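Local coordinates for probable thiol peroxidase (Chromobacterium violaceum, PDB 3KEB), which probably reduces peroxides as a thiol-dependent peroxidase of the redoxin family, within the thioredoxin clan, at residues Thr136-Ile141 with Glu153-Thr158. Numbering follows the deposited sequence.
Sequences TSPAII and ERLANT
With CG anti to its carbonyl carbon (chi1 -66°), Leu155 meets Pro138 through CD1, 3.9 Å from the proline CB, and the two side chains cross at about a right angle. In Ile140, CG1 lies anti to the backbone N (chi1 -175°), while the CG2 branch meets Glu153 CB at 3.9 Å. Glu153 OE1 accepts a hydrogen bond from the backbone N of Asp163, with Phe162 packing against Ile140. Alanine offers little bulk, yet Ala139 CB still touches Arg154 CG at 3.7 Å on the other face of the sheet; farther out, Arg154 NH1 hydrogen-bonds to Gly124 O and the guanidinium lies in a cation-pi contact with Phe6.

Such pairing illustrates an antiparallel beta hairpin at one side of a thioredoxin-fold sheet: 139-143 lies between strand 51-55 and 149-154, the outermost strand within this chain. Ile140 and Glu153 form the hydrogen-bonded pair, Ile140 N to Glu153 O at 2.8 Å and Glu153 N to Ile140 O at 3.0 Å. Beyond the strands, Leu155 N donates a hydrogen bond to Pro138 O at 3.0 Å, tilted 31° from the carbonyl plane. A water also donates to that oxygen and to Leu155 O while accepting from Ser137 OG.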
loop_
_atom_site.group_PDB
_atom_site.type_symbol
_atom_site.label_atom_id
_atom_site.label_comp_id
_atom_site.label_asym_id
_atom_site.label_seq_id
_atom_site.Cartn_x
_atom_site.Cartn_y
_atom_site.Cartn_z
ATOM N N THR A 136 -9.273 0.173 2.586
ATOM C CA THR A 136 -10.590 -0.147 2.002
ATOM C C THR A 136 -11.342 -1.079 2.981
ATOM O O THR A 136 -10.868 -2.180 3.326
ATOM C CB THR A 136 -10.502 -0.830 0.650
ATOM O OG1 THR A 136 -9.791 -2.103 0.889
ATOM C CG2 THR A 136 -9.690 -0.053 -0.331
ATOM N N SER A 137 -12.534 -0.663 3.394
ATOM C CA SER A 137 -13.371 -1.453 4.257
ATOM C C SER A 137 -13.765 -2.775 3.538
ATOM O O SER A 137 -13.959 -2.779 2.325
ATOM C CB SER A 137 -14.593 -0.635 4.701
ATOM O OG SER A 137 -15.066 -1.159 5.907
ATOM N N PRO A 138 -13.838 -3.878 4.247
ATOM C CA PRO A 138 -14.099 -5.140 3.567
ATOM C C PRO A 138 -15.549 -5.278 3.013
ATOM O O PRO A 138 -16.518 -4.919 3.685
ATOM C CB PRO A 138 -13.815 -6.188 4.643
ATOM C CG PRO A 138 -13.999 -5.453 5.894
ATOM C CD PRO A 138 -13.394 -4.122 5.623
ATOM N N ALA A 139 -15.642 -5.702 1.750
ATOM C CA ALA A 139 -16.899 -5.749 1.006
ATOM C C ALA A 139 -16.821 -6.764 -0.122
ATOM O O ALA A 139 -15.734 -7.274 -0.503
ATOM C CB ALA A 139 -17.287 -4.335 0.486
ATOM N N ILE A 140 -17.991 -7.185 -0.556
ATOM C CA ILE A 140 -18.068 -8.145 -1.638
ATOM C C ILE A 140 -19.101 -7.697 -2.578
ATOM O O ILE A 140 -20.150 -7.218 -2.148
ATOM C CB ILE A 140 -18.356 -9.598 -1.156
ATOM C CG1 ILE A 140 -18.300 -10.576 -2.325
ATOM C CG2 ILE A 140 -19.733 -9.737 -0.407
ATOM C CD1 ILE A 140 -18.123 -12.088 -1.814
ATOM N N ILE A 141 -18.822 -7.854 -3.866
ATOM C CA ILE A 141 -19.788 -7.484 -4.917
ATOM C C ILE A 141 -19.767 -8.489 -6.035
ATOM O O ILE A 141 -18.731 -8.735 -6.638
ATOM C CB ILE A 141 -19.430 -6.131 -5.561
ATOM C CG1 ILE A 141 -19.343 -5.028 -4.526
ATOM C CG2 ILE A 141 -20.457 -5.737 -6.679
ATOM C CD1 ILE A 141 -18.802 -3.703 -5.083
ATOM N N GLU A 153 -22.387 -6.540 -0.345
ATOM C CA GLU A 153 -22.447 -6.539 1.093
ATOM C C GLU A 153 -21.156 -5.941 1.607
ATOM O O GLU A 153 -20.058 -6.312 1.176
ATOM C CB GLU A 153 -22.595 -7.995 1.588
ATOM C CG GLU A 153 -22.546 -8.173 3.109
ATOM C CD GLU A 153 -22.374 -9.636 3.541
ATOM O OE1 GLU A 153 -22.126 -10.541 2.709
ATOM O OE2 GLU A 153 -22.507 -9.867 4.733
ATOM N N ARG A 154 -21.276 -5.067 2.589
ATOM C CA ARG A 154 -20.110 -4.659 3.381
ATOM C C ARG A 154 -20.156 -5.303 4.717
ATOM O O ARG A 154 -21.219 -5.427 5.303
ATOM C CB ARG A 154 -20.148 -3.159 3.581
ATOM C CG ARG A 154 -19.899 -2.502 2.359
ATOM C CD ARG A 154 -19.894 -1.026 2.541
ATOM N NE ARG A 154 -21.248 -0.480 2.719
ATOM C CZ ARG A 154 -21.537 0.819 2.772
ATOM N NH1 ARG A 154 -20.589 1.716 2.691
ATOM N NH2 ARG A 154 -22.806 1.250 2.953
ATOM N N LEU A 155 -19.022 -5.806 5.175
ATOM C CA LEU A 155 -18.952 -6.383 6.471
ATOM C C LEU A 155 -19.104 -5.325 7.558
ATOM O O LEU A 155 -18.437 -4.292 7.521
ATOM C CB LEU A 155 -17.598 -7.111 6.665
ATOM C CG LEU A 155 -17.291 -8.326 5.827
ATOM C CD1 LEU A 155 -15.936 -8.950 6.383
ATOM C CD2 LEU A 155 -18.488 -9.286 5.880
ATOM N N ALA A 156 -19.930 -5.622 8.552
ATOM C CA ALA A 156 -20.079 -4.778 9.731
ATOM C C ALA A 156 -19.013 -4.993 10.814
ATOM O O ALA A 156 -18.911 -4.184 11.722
ATOM C CB ALA A 156 -21.513 -4.893 10.327
ATOM N N ASN A 157 -18.245 -6.077 10.696
ATOM C CA ASN A 157 -17.187 -6.433 11.642
ATOM C C ASN A 157 -16.097 -7.129 10.840
ATOM O O ASN A 157 -16.422 -7.972 10.019
ATOM C CB ASN A 157 -17.686 -7.376 12.747
ATOM C CG ASN A 157 -16.654 -7.606 13.841
ATOM O OD1 ASN A 157 -15.568 -8.108 13.580
ATOM N ND2 ASN A 157 -16.999 -7.270 15.086
ATOM N N THR A 158 -14.826 -6.803 11.110
ATOM C CA THR A 158 -13.706 -7.275 10.321
ATOM C C THR A 158 -13.426 -8.737 10.458
ATOM O O THR A 158 -12.731 -9.283 9.561
ATOM C CB THR A 158 -12.424 -6.480 10.664
ATOM O OG1 THR A 158 -12.151 -6.584 12.044
ATOM C CG2 THR A 158 -12.548 -4.983 10.275
HETATM O O HOH W 1 -17.094 -3.070 5.516
#